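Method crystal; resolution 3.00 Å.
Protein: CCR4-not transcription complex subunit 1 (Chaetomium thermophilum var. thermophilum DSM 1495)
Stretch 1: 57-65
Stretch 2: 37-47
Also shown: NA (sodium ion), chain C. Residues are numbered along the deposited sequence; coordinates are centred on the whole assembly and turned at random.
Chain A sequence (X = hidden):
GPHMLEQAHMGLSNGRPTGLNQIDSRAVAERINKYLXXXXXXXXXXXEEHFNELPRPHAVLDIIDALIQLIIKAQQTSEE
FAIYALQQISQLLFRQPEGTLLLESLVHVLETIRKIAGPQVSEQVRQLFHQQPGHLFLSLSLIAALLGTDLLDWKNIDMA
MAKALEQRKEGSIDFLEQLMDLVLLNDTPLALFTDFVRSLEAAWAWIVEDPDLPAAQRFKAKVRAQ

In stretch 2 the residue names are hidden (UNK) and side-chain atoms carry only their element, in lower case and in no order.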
ATOM      1  N   PRO A  57      -0.092  -8.560  25.586  1.00139.03           N
ATOM      2  CA  PRO A  57       0.968  -8.713  24.581  1.00135.10           C
ATOM      3  C   PRO A  57       0.540  -9.503  23.346  1.00136.27           C
ATOM      4  O   PRO A  57      -0.470 -10.209  23.379  1.00137.79           O
ATOM      5  CB  PRO A  57       2.068  -9.421  25.373  1.00139.45           C
ATOM      6  CG  PRO A  57       1.311 -10.299  26.332  1.00148.33           C
ATOM      7  CD  PRO A  57       0.016  -9.587  26.641  1.00144.85           C
ATOM      8  N   HIS A  58       1.315  -9.375  22.259  1.00128.67           N
ATOM      9  CA  HIS A  58       1.091 -10.082  20.999  1.00126.21           C
ATOM     10  C   HIS A  58       2.408 -10.153  20.247  1.00127.85           C
ATOM     11  O   HIS A  58       3.128  -9.155  20.210  1.00126.46           O
ATOM     12  CB  HIS A  58       0.026  -9.376  20.152  1.00124.32           C
ATOM     13  CG  HIS A  58      -0.525 -10.201  19.030  1.00126.77           C
ATOM     14  ND1 HIS A  58       0.192 -10.406  17.859  1.00125.81           N
ATOM     15  CD2 HIS A  58      -1.728 -10.815  18.919  1.00130.59           C
ATOM     16  CE1 HIS A  58      -0.581 -11.161  17.092  1.00125.46           C
ATOM     17  NE2 HIS A  58      -1.747 -11.430  17.686  1.00128.70           N
ATOM     18  N   ALA A  59       2.718 -11.324  19.642  1.00123.85           N
ATOM     19  CA  ALA A  59       3.945 -11.585  18.876  1.00121.75           C
ATOM     20  C   ALA A  59       4.208 -10.576  17.765  1.00121.69           C
ATOM     21  O   ALA A  59       5.362 -10.185  17.583  1.00120.95           O
ATOM     22  CB  ALA A  59       3.920 -12.986  18.300  1.00123.36           C
ATOM     23  N   VAL A  60       3.144 -10.153  17.027  1.00115.10           N
ATOM     24  CA  VAL A  60       3.209  -9.166  15.939  1.00110.53           C
ATOM     25  C   VAL A  60       3.720  -7.833  16.496  1.00112.81           C
ATOM     26  O   VAL A  60       4.633  -7.243  15.915  1.00110.66           O
ATOM     27  CB  VAL A  60       1.857  -9.021  15.188  1.00113.02           C
ATOM     28  CG1 VAL A  60       1.867  -7.827  14.234  1.00109.39           C
ATOM     29  CG2 VAL A  60       1.498 -10.296  14.436  1.00113.20           C
ATOM     30  N   LEU A  61       3.174  -7.400  17.648  1.00110.57           N
ATOM     31  CA  LEU A  61       3.587  -6.167  18.315  1.00110.51           C
ATOM     32  C   LEU A  61       5.001  -6.253  18.854  1.00115.88           C
ATOM     33  O   LEU A  61       5.706  -5.250  18.822  1.00114.98           O
ATOM     34  CB  LEU A  61       2.635  -5.772  19.450  1.00113.19           C
ATOM     35  CG  LEU A  61       1.271  -5.233  19.075  1.00116.86           C
ATOM     36  CD1 LEU A  61       1.308  -4.079  18.065  1.00113.70           C
ATOM     37  CD2 LEU A  61       0.274  -6.252  18.875  1.00120.97           C
ATOM     38  N   ASP A  62       5.427  -7.444  19.323  1.00114.53           N
ATOM     39  CA  ASP A  62       6.759  -7.644  19.879  1.00116.59           C
ATOM     40  C   ASP A  62       7.843  -7.602  18.802  1.00118.26           C
ATOM     41  O   ASP A  62       8.947  -7.155  19.100  1.00120.14           O
ATOM     42  CB  ASP A  62       6.830  -8.913  20.757  1.00122.53           C
ATOM     43  CG  ASP A  62       5.929  -8.901  22.009  1.00140.21           C
ATOM     44  OD1 ASP A  62       5.631  -7.784  22.536  1.00141.08           O
ATOM     45  OD2 ASP A  62       5.535 -10.001  22.469  1.00148.87           O
ATOM     46  N   ILE A  63       7.522  -7.998  17.544  1.00110.44           N
ATOM     47  CA  ILE A  63       8.461  -7.940  16.414  1.00107.21           C
ATOM     48  C   ILE A  63       8.567  -6.477  15.972  1.00107.60           C
ATOM     49  O   ILE A  63       9.669  -5.963  15.754  1.00106.84           O
ATOM     50  CB  ILE A  63       8.031  -8.877  15.249  1.00108.82           C
ATOM     51  CG1 ILE A  63       7.994 -10.343  15.687  1.00111.36           C
ATOM     52  CG2 ILE A  63       8.952  -8.700  14.026  1.00108.72           C
ATOM     53  CD1 ILE A  63       7.091 -11.172  14.890  1.00114.72           C
ATOM     54  N   ILE A  64       7.407  -5.813  15.858  1.00102.31           N
ATOM     55  CA  ILE A  64       7.295  -4.400  15.513  1.00100.26           C
ATOM     56  C   ILE A  64       8.105  -3.562  16.531  1.00105.90           C
ATOM     57  O   ILE A  64       8.921  -2.748  16.109  1.00104.27           O
ATOM     58  CB  ILE A  64       5.798  -3.985  15.376  1.00102.41           C
ATOM     59  CG1 ILE A  64       5.214  -4.545  14.067  1.00100.53           C
ATOM     60  CG2 ILE A  64       5.629  -2.474  15.419  1.00102.81           C
ATOM     61  CD1 ILE A  64       3.736  -4.474  13.927  1.00104.16           C
ATOM     62  N   ASP A  65       7.947  -3.840  17.855  1.00105.48           N
ATOM     63  CA  ASP A  65       8.677  -3.173  18.943  1.00107.42           C
ATOM     64  C   ASP A  65      10.190  -3.266  18.756  1.00108.92           C
ATOM     65  O   ASP A  65      10.881  -2.254  18.842  1.00109.12           O
ATOM     66  CB  ASP A  65       8.303  -3.769  20.314  1.00113.27           C
ATOM     67  CG  ASP A  65       6.922  -3.430  20.851  1.00132.20           C
ATOM     68  OD1 ASP A  65       6.198  -2.641  20.188  1.00132.44           O
ATOM     69  OD2 ASP A  65       6.541  -3.991  21.911  1.00142.27           O
ATOM     70  N   UNK A  37      10.903 -11.013   8.039  1.00 94.82           N
ATOM     71  CA  UNK A  37      10.594 -12.423   7.814  1.00 95.24           C
ATOM     72  C   UNK A  37       9.648 -12.877   8.939  1.00100.16           C
ATOM     73  O   UNK A  37       8.612 -13.481   8.662  1.00100.52           O
ATOM     74  o   UNK A  37      14.211 -14.654   5.552  1.00123.84           O
ATOM     75  c   UNK A  37      13.991 -14.027   6.614  1.00134.73           C
ATOM     76  c   UNK A  37      11.870 -13.274   7.834  1.00 98.79           C
ATOM     77  o   UNK A  37      14.733 -14.106   7.623  1.00140.59           O
ATOM     78  c   UNK A  37      12.804 -13.078   6.648  1.00104.41           C
ATOM     79  N   UNK A  38       9.987 -12.529  10.200  1.00 96.77           N
ATOM     80  CA  UNK A  38       9.229 -12.858  11.413  1.00 98.15           C
ATOM     81  C   UNK A  38       7.851 -12.242  11.416  1.00102.50           C
ATOM     82  O   UNK A  38       6.911 -12.874  11.894  1.00104.08           O
ATOM     83  c   UNK A  38       9.976 -12.369  12.658  1.00100.68           C
ATOM     84  c   UNK A  38      11.010 -13.342  13.196  1.00116.27           C
ATOM     85  n   UNK A  38      13.247 -12.784  13.856  1.00130.14           N
ATOM     86  c   UNK A  38      11.967 -12.661  14.140  1.00139.01           C
ATOM     87  o   UNK A  38      11.581 -12.031  15.132  1.00139.18           O
ATOM     88  N   UNK A  39       7.740 -10.988  10.932  1.00 96.83           N
ATOM     89  CA  UNK A  39       6.483 -10.243  10.872  1.00 94.63           C
ATOM     90  C   UNK A  39       5.557 -10.910   9.875  1.00 97.97           C
ATOM     91  O   UNK A  39       4.387 -11.128  10.176  1.00 97.84           O
ATOM     92  c   UNK A  39       5.532  -7.831  10.405  1.00 93.74           C
ATOM     93  c   UNK A  39       5.988  -6.401  10.176  1.00 93.40           C
ATOM     94  c   UNK A  39       4.691  -7.897  11.661  1.00 95.55           C
ATOM     95  c   UNK A  39       6.738  -8.770  10.484  1.00 91.76           C
ATOM     96  N   UNK A  40       6.103 -11.262   8.698  1.00 93.65           N
ATOM     97  CA  UNK A  40       5.402 -11.938   7.614  1.00 92.59           C
ATOM     98  C   UNK A  40       4.746 -13.208   8.149  1.00 99.69           C
ATOM     99  O   UNK A  40       3.566 -13.443   7.899  1.00100.24           O
ATOM    100  c   UNK A  40       6.393 -12.164   6.480  1.00 94.84           C
ATOM    101  o   UNK A  40       6.773 -10.880   5.998  1.00 93.26           O
ATOM    102  c   UNK A  40       5.823 -12.976   5.344  1.00 92.19           C
ATOM    103  N   UNK A  41       5.504 -13.974   8.946  1.00 97.79           N
ATOM    104  CA  UNK A  41       5.067 -15.211   9.569  1.00 99.67           C
ATOM    105  C   UNK A  41       3.981 -14.965  10.631  1.00102.65           C
ATOM    106  O   UNK A  41       2.885 -15.535  10.534  1.00101.98           O
ATOM    107  c   UNK A  41       6.268 -15.902  10.185  1.00102.51           C
ATOM    108  N   UNK A  42       4.295 -14.090  11.616  1.00 98.99           N
ATOM    109  CA  UNK A  42       3.448 -13.736  12.751  1.00100.36           C
ATOM    110  C   UNK A  42       2.103 -13.135  12.376  1.00105.69           C
ATOM    111  O   UNK A  42       1.107 -13.454  13.017  1.00107.86           O
ATOM    112  c   UNK A  42       4.190 -12.800  13.688  1.00100.48           C
ATOM    113  N   UNK A  43       2.079 -12.237  11.376  1.00100.61           N
ATOM    114  CA  UNK A  43       0.866 -11.574  10.909  1.00 99.31           C
ATOM    115  C   UNK A  43      -0.006 -12.558  10.157  1.00104.45           C
ATOM    116  O   UNK A  43      -1.232 -12.472  10.236  1.00105.35           O
ATOM    117  c   UNK A  43       1.218 -10.397  10.009  1.00 96.49           C
ATOM    118  N   UNK A  44       0.629 -13.503   9.438  1.00100.83           N
ATOM    119  CA  UNK A  44      -0.075 -14.503   8.641  1.00101.05           C
ATOM    120  C   UNK A  44      -0.785 -15.486   9.546  1.00107.71           C
ATOM    121  O   UNK A  44      -1.996 -15.655   9.397  1.00107.80           O
ATOM    122  c   UNK A  44       0.208 -16.264   6.856  1.00 97.71           C
ATOM    123  c   UNK A  44       0.856 -15.130   7.600  1.00 98.68           C
ATOM    124  o   UNK A  44       1.197 -14.108   6.662  1.00 90.21           O
ATOM    125  N   UNK A  45      -0.038 -16.089  10.500  1.00106.73           N
ATOM    126  CA  UNK A  45      -0.567 -17.056  11.464  1.00111.22           C
ATOM    127  C   UNK A  45      -1.657 -16.480  12.377  1.00117.66           C
ATOM    128  O   UNK A  45      -2.735 -17.076  12.472  1.00119.18           O
ATOM    129  c   UNK A  45       0.547 -17.717  12.276  1.00115.93           C
ATOM    130  o   UNK A  45       1.646 -16.860  12.535  1.00121.24           O
ATOM    131  N   UNK A  46      -1.397 -15.301  12.992  1.00113.73           N
ATOM    132  CA  UNK A  46      -2.311 -14.604  13.897  1.00115.02           C
ATOM    133  C   UNK A  46      -3.742 -14.541  13.380  1.00121.96           C
ATOM    134  O   UNK A  46      -3.971 -14.289  12.190  1.00119.61           O
ATOM    135  c   UNK A  46      -1.799 -13.204  14.201  1.00112.53           C
ATOM    136  N   UNK A  47      -4.699 -14.800  14.292  1.00123.38           N
ATOM    137  CA  UNK A  47      -6.147 -14.782  14.057  1.00125.38           C
ATOM    138  C   UNK A  47      -6.670 -13.378  13.688  1.00127.51           C
ATOM    139  O   UNK A  47      -7.484 -13.255  12.764  1.00127.03           O
ATOM    140  c   UNK A  47      -6.879 -15.384  15.256  1.00138.87           C
ATOM    141  o   UNK A  47      -6.203 -15.009  16.463  1.00140.65           O
ATOM    142  c   UNK A  47      -6.959 -16.887  15.176  1.00143.07           C
TER
HETATM  143 NA    NA C1701      -4.164 -12.826  10.132  1.00 92.93          NA

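Position 37 has three side-chain carbons in a row, the third carrying two oxygens. Its CA-to-CB bond points away from stretch 1, and its side chain makes no contact there. A carboxylate at the end of two methylenes is glutamate, E37.

Position 38 also has three carbons in a row, but the last carries one oxygen and one nitrogen. Its CB lies 3.8 Å from I63 CD1, and its backbone O lies 3.5 Å from the same I63 CD1. The terminal amide makes it glutamine, Q38.

Position 39 has four carbons, forked at the second. One tip carbon reaches V60 CG1 at 3.8 Å, and its CB is 4.2 Å from I63 CG2. The fork beyond CB identifies leucine, L39. The carbon near V60 is CD1, which also lies 4.2 Å from I64 CG1.

Position 40 has a carbon bearing one oxygen and one carbon. It does not reach stretch 1. This is threonine, T40.

Position 41 has a single carbon, directed sideways and touching nothing on stretch 1. It is alanine, A41.

Position 42 again has one carbon, now pointing toward stretch 1. This CB lies 3.5 Å from I63 CD1 and 3.8 Å from V60 CG2. It is alanine, A42.

Position 43 has one carbon, with CB 4.4 Å from V60 CG2. It is alanine, A43. Its backbone O is 3.0 Å from the sodium ion NA.

Position 44 has a carbon bearing one oxygen and one carbon; its CA-to-CB bond points away, and no side-chain atom touches stretch 1. It is threonine, T44. Its OG1 donates to T40 O at 2.8 Å, one turn back.

Position 45 has one carbon followed by one oxygen, and neither reaches stretch 1. This is serine, S45. Its OG donates to A41 O at 2.7 Å.

Position 46 has one carbon. Its CB sits at the edge of the H58 ring, 3.7 Å from CE1 of H58. It is alanine, A46. Here the chain leaves helical geometry, and A46 O binds NA at 2.5 Å.

Position 47 has a carbon bearing one oxygen and one carbon, with no contact to stretch 1. It is threonine, T47.

The contact packs two nearly antiparallel helices, with axes 161° apart in direction and 9.1 Å apart at closest approach. The backbones come close at V60 and A42, whose CA atoms are 5.6 Å apart; the CA-to-CB bond of A42 points toward stretch 1. V60 and I63 pack against A42, while L39 meets V60, I63 and I64. No hydrogen bond crosses the interface. H58 instead caps its own helix, its ND1 accepting from V60 N at 3.1 Å, while its ring edge meets A46.

Stretch 2 (37-47) EQLTAAATSAT
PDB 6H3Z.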